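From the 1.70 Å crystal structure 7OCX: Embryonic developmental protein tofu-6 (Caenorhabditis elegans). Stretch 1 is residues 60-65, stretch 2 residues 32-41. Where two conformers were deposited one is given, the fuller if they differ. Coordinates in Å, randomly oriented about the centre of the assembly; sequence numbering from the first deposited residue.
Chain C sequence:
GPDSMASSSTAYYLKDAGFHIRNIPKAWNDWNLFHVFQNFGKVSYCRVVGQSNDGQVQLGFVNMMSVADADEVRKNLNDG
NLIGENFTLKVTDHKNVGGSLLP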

# COMPACT_ATOMS: atom_id res chain seq x y z
N GLY C 60 -24.53 -17.06 -6.30
CA GLY C 60 -23.54 -16.28 -5.60
C GLY C 60 -22.83 -15.25 -6.45
O GLY C 60 -23.10 -15.08 -7.65
N PHE C 61 -21.91 -14.57 -5.80
CA PHE C 61 -21.17 -13.46 -6.38
C PHE C 61 -19.83 -13.45 -5.67
O PHE C 61 -19.77 -13.62 -4.45
CB PHE C 61 -21.90 -12.15 -6.17
CG PHE C 61 -21.12 -10.98 -6.56
CD1 PHE C 61 -20.90 -10.71 -7.91
CD2 PHE C 61 -20.62 -10.13 -5.60
CE1 PHE C 61 -20.17 -9.60 -8.29
CE2 PHE C 61 -19.94 -9.03 -5.98
CZ PHE C 61 -19.70 -8.76 -7.33
N VAL C 62 -18.76 -13.31 -6.44
CA VAL C 62 -17.41 -13.24 -5.91
C VAL C 62 -16.68 -12.14 -6.65
O VAL C 62 -16.73 -12.08 -7.88
CB VAL C 62 -16.65 -14.57 -6.08
CG1 VAL C 62 -15.21 -14.40 -5.63
CG2 VAL C 62 -17.30 -15.63 -5.28
N ASN C 63 -15.99 -11.26 -5.90
CA ASN C 63 -15.13 -10.25 -6.50
C ASN C 63 -13.71 -10.52 -6.02
O ASN C 63 -13.47 -10.60 -4.80
CB ASN C 63 -15.61 -8.83 -6.14
CG ASN C 63 -14.99 -7.76 -7.04
OD1 ASN C 63 -15.45 -7.57 -8.17
ND2 ASN C 63 -14.04 -6.99 -6.51
N MET C 64 -12.78 -10.68 -6.96
CA MET C 64 -11.40 -10.85 -6.57
C MET C 64 -10.78 -9.50 -6.22
O MET C 64 -11.30 -8.44 -6.57
CB MET C 64 -10.60 -11.55 -7.66
CG MET C 64 -11.13 -12.90 -8.12
SD MET C 64 -11.36 -14.09 -6.81
CE MET C 64 -9.64 -14.55 -6.48
N MET C 65 -9.68 -9.55 -5.50
CA MET C 65 -9.03 -8.31 -5.10
C MET C 65 -8.42 -7.57 -6.29
O MET C 65 -8.23 -6.35 -6.22
CB MET C 65 -7.96 -8.59 -4.05
CG MET C 65 -7.40 -7.33 -3.49
SD MET C 65 -8.40 -6.48 -2.28
CE MET C 65 -9.18 -7.81 -1.37
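Stretch 2, residues 32-41: NLFHVFQNFG

Packing a helix against a β-strand requires little more than alternation: a strand sends every second side chain to the same face, and a helix returns one to that face every three to four residues. The pairing of strand 60-64 with the helix that carries L33 and F37 in tofu-6 is a compact example. The two segments run in broadly the same direction, with a signed crossing angle of -39° and axes that approach to 9.8 Å, a gap filled mainly by apolar side chains, with some backbone atoms also in contact; no hydrogen bond joins them.

At G60, which lies just outside contact range, the absence of a side chain matters: an ideal CB would point toward the helix and lie 3.2 Å from L33 CD2, a tight fit. F61 turns its side chain away, leaving its backbone to meet the leucine, with F61 O 4.2 Å from L33 CD2. V62 then points toward the helix and is held between two residues one helical turn apart. Its CG2 lies 3.8 Å from L33 CD2, and its CG1 lies 3.8 Å from F37 CG. The same CG2 also sits over one face of the F37 ring, 4.2 Å from the centroid and 18° off the normal, a CH-pi contact. N63 faces away and takes no part.

M64 starts sideways, but its m, m, m rotamer brings the end of the side chain back to the backbone of F37 and G41. M64 SD lies 4.2 Å from F37 CD2, oblique to the ring, while M64 CE reaches 3.5 Å from F37 O and 3.6 Å from G41 O. G41, with its positive phi, is the first residue to leave helical geometry; a CB there would be jammed against the preceding carbonyl oxygen. Beyond M64 the strand gives way to loop, and M65 adds almost nothing.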

# COMPACT_ATOMS: atom_id res chain seq x y z
N ASN C 32 -17.57 -21.32 2.51
CA ASN C 32 -17.21 -22.38 1.56
C ASN C 32 -16.85 -21.78 0.20
O ASN C 32 -15.85 -22.16 -0.42
CB ASN C 32 -18.38 -23.36 1.41
CG ASN C 32 -18.71 -24.05 2.71
OD1 ASN C 32 -19.85 -23.99 3.18
ND2 ASN C 32 -17.73 -24.73 3.29
N LEU C 33 -17.68 -20.86 -0.28
CA LEU C 33 -17.45 -20.18 -1.55
C LEU C 33 -16.15 -19.39 -1.52
O LEU C 33 -15.34 -19.44 -2.46
CB LEU C 33 -18.64 -19.26 -1.84
CG LEU C 33 -18.65 -18.53 -3.18
CD1 LEU C 33 -18.60 -19.51 -4.33
CD2 LEU C 33 -19.87 -17.64 -3.28
N PHE C 34 -15.92 -18.66 -0.43
CA PHE C 34 -14.67 -17.93 -0.27
C PHE C 34 -13.47 -18.87 -0.41
O PHE C 34 -12.48 -18.55 -1.09
CB PHE C 34 -14.67 -17.21 1.08
CG PHE C 34 -13.32 -16.78 1.54
CD1 PHE C 34 -12.76 -15.59 1.09
CD2 PHE C 34 -12.60 -17.57 2.43
CE1 PHE C 34 -11.51 -15.19 1.50
CE2 PHE C 34 -11.34 -17.19 2.84
CZ PHE C 34 -10.78 -15.99 2.38
N HIS C 35 -13.54 -20.04 0.24
CA HIS C 35 -12.39 -20.94 0.25
C HIS C 35 -12.05 -21.39 -1.17
O HIS C 35 -10.88 -21.53 -1.53
CB HIS C 35 -12.61 -22.18 1.13
CG HIS C 35 -12.65 -21.90 2.61
ND1 HIS C 35 -11.91 -20.91 3.21
CD2 HIS C 35 -13.27 -22.57 3.62
CE1 HIS C 35 -12.13 -20.91 4.51
NE2 HIS C 35 -12.94 -21.92 4.79
N VAL C 36 -13.07 -21.67 -1.98
CA VAL C 36 -12.81 -22.10 -3.35
C VAL C 36 -12.07 -21.02 -4.12
O VAL C 36 -11.12 -21.31 -4.86
CB VAL C 36 -14.12 -22.49 -4.06
CG1 VAL C 36 -13.86 -22.62 -5.57
CG2 VAL C 36 -14.62 -23.78 -3.47
N PHE C 37 -12.51 -19.76 -3.98
CA PHE C 37 -11.91 -18.70 -4.78
C PHE C 37 -10.62 -18.19 -4.19
O PHE C 37 -9.74 -17.72 -4.92
CB PHE C 37 -12.93 -17.59 -5.02
CG PHE C 37 -13.89 -17.95 -6.09
CD1 PHE C 37 -14.95 -18.79 -5.83
CD2 PHE C 37 -13.65 -17.54 -7.39
CE1 PHE C 37 -15.78 -19.19 -6.86
CE2 PHE C 37 -14.49 -17.92 -8.41
CZ PHE C 37 -15.56 -18.75 -8.14
N GLN C 38 -10.43 -18.32 -2.88
CA GLN C 38 -9.15 -17.93 -2.30
C GLN C 38 -7.97 -18.70 -2.89
O GLN C 38 -6.84 -18.21 -2.83
CB GLN C 38 -9.18 -18.15 -0.79
CG GLN C 38 -8.35 -17.18 -0.05
CD GLN C 38 -7.90 -17.76 1.27
OE1 GLN C 38 -8.35 -18.83 1.67
NE2 GLN C 38 -7.01 -17.05 1.95
N ASN C 39 -8.18 -19.92 -3.38
CA ASN C 39 -7.07 -20.67 -3.96
C ASN C 39 -6.49 -19.99 -5.19
O ASN C 39 -5.37 -20.33 -5.60
CB ASN C 39 -7.49 -22.09 -4.34
CG ASN C 39 -7.82 -22.97 -3.15
OD1 ASN C 39 -7.20 -22.88 -2.09
ND2 ASN C 39 -8.84 -23.80 -3.32
N PHE C 40 -7.22 -19.07 -5.81
CA PHE C 40 -6.78 -18.37 -7.01
C PHE C 40 -6.22 -16.99 -6.73
O PHE C 40 -5.63 -16.38 -7.63
CB PHE C 40 -7.95 -18.26 -8.00
CG PHE C 40 -8.53 -19.59 -8.35
CD1 PHE C 40 -9.77 -19.96 -7.88
CD2 PHE C 40 -7.83 -20.48 -9.16
CE1 PHE C 40 -10.31 -21.19 -8.19
CE2 PHE C 40 -8.37 -21.71 -9.49
CZ PHE C 40 -9.61 -22.07 -9.00
N GLY C 41 -6.40 -16.49 -5.52
CA GLY C 41 -5.91 -15.17 -5.19
C GLY C 41 -6.72 -14.56 -4.06
O GLY C 41 -7.63 -15.17 -3.50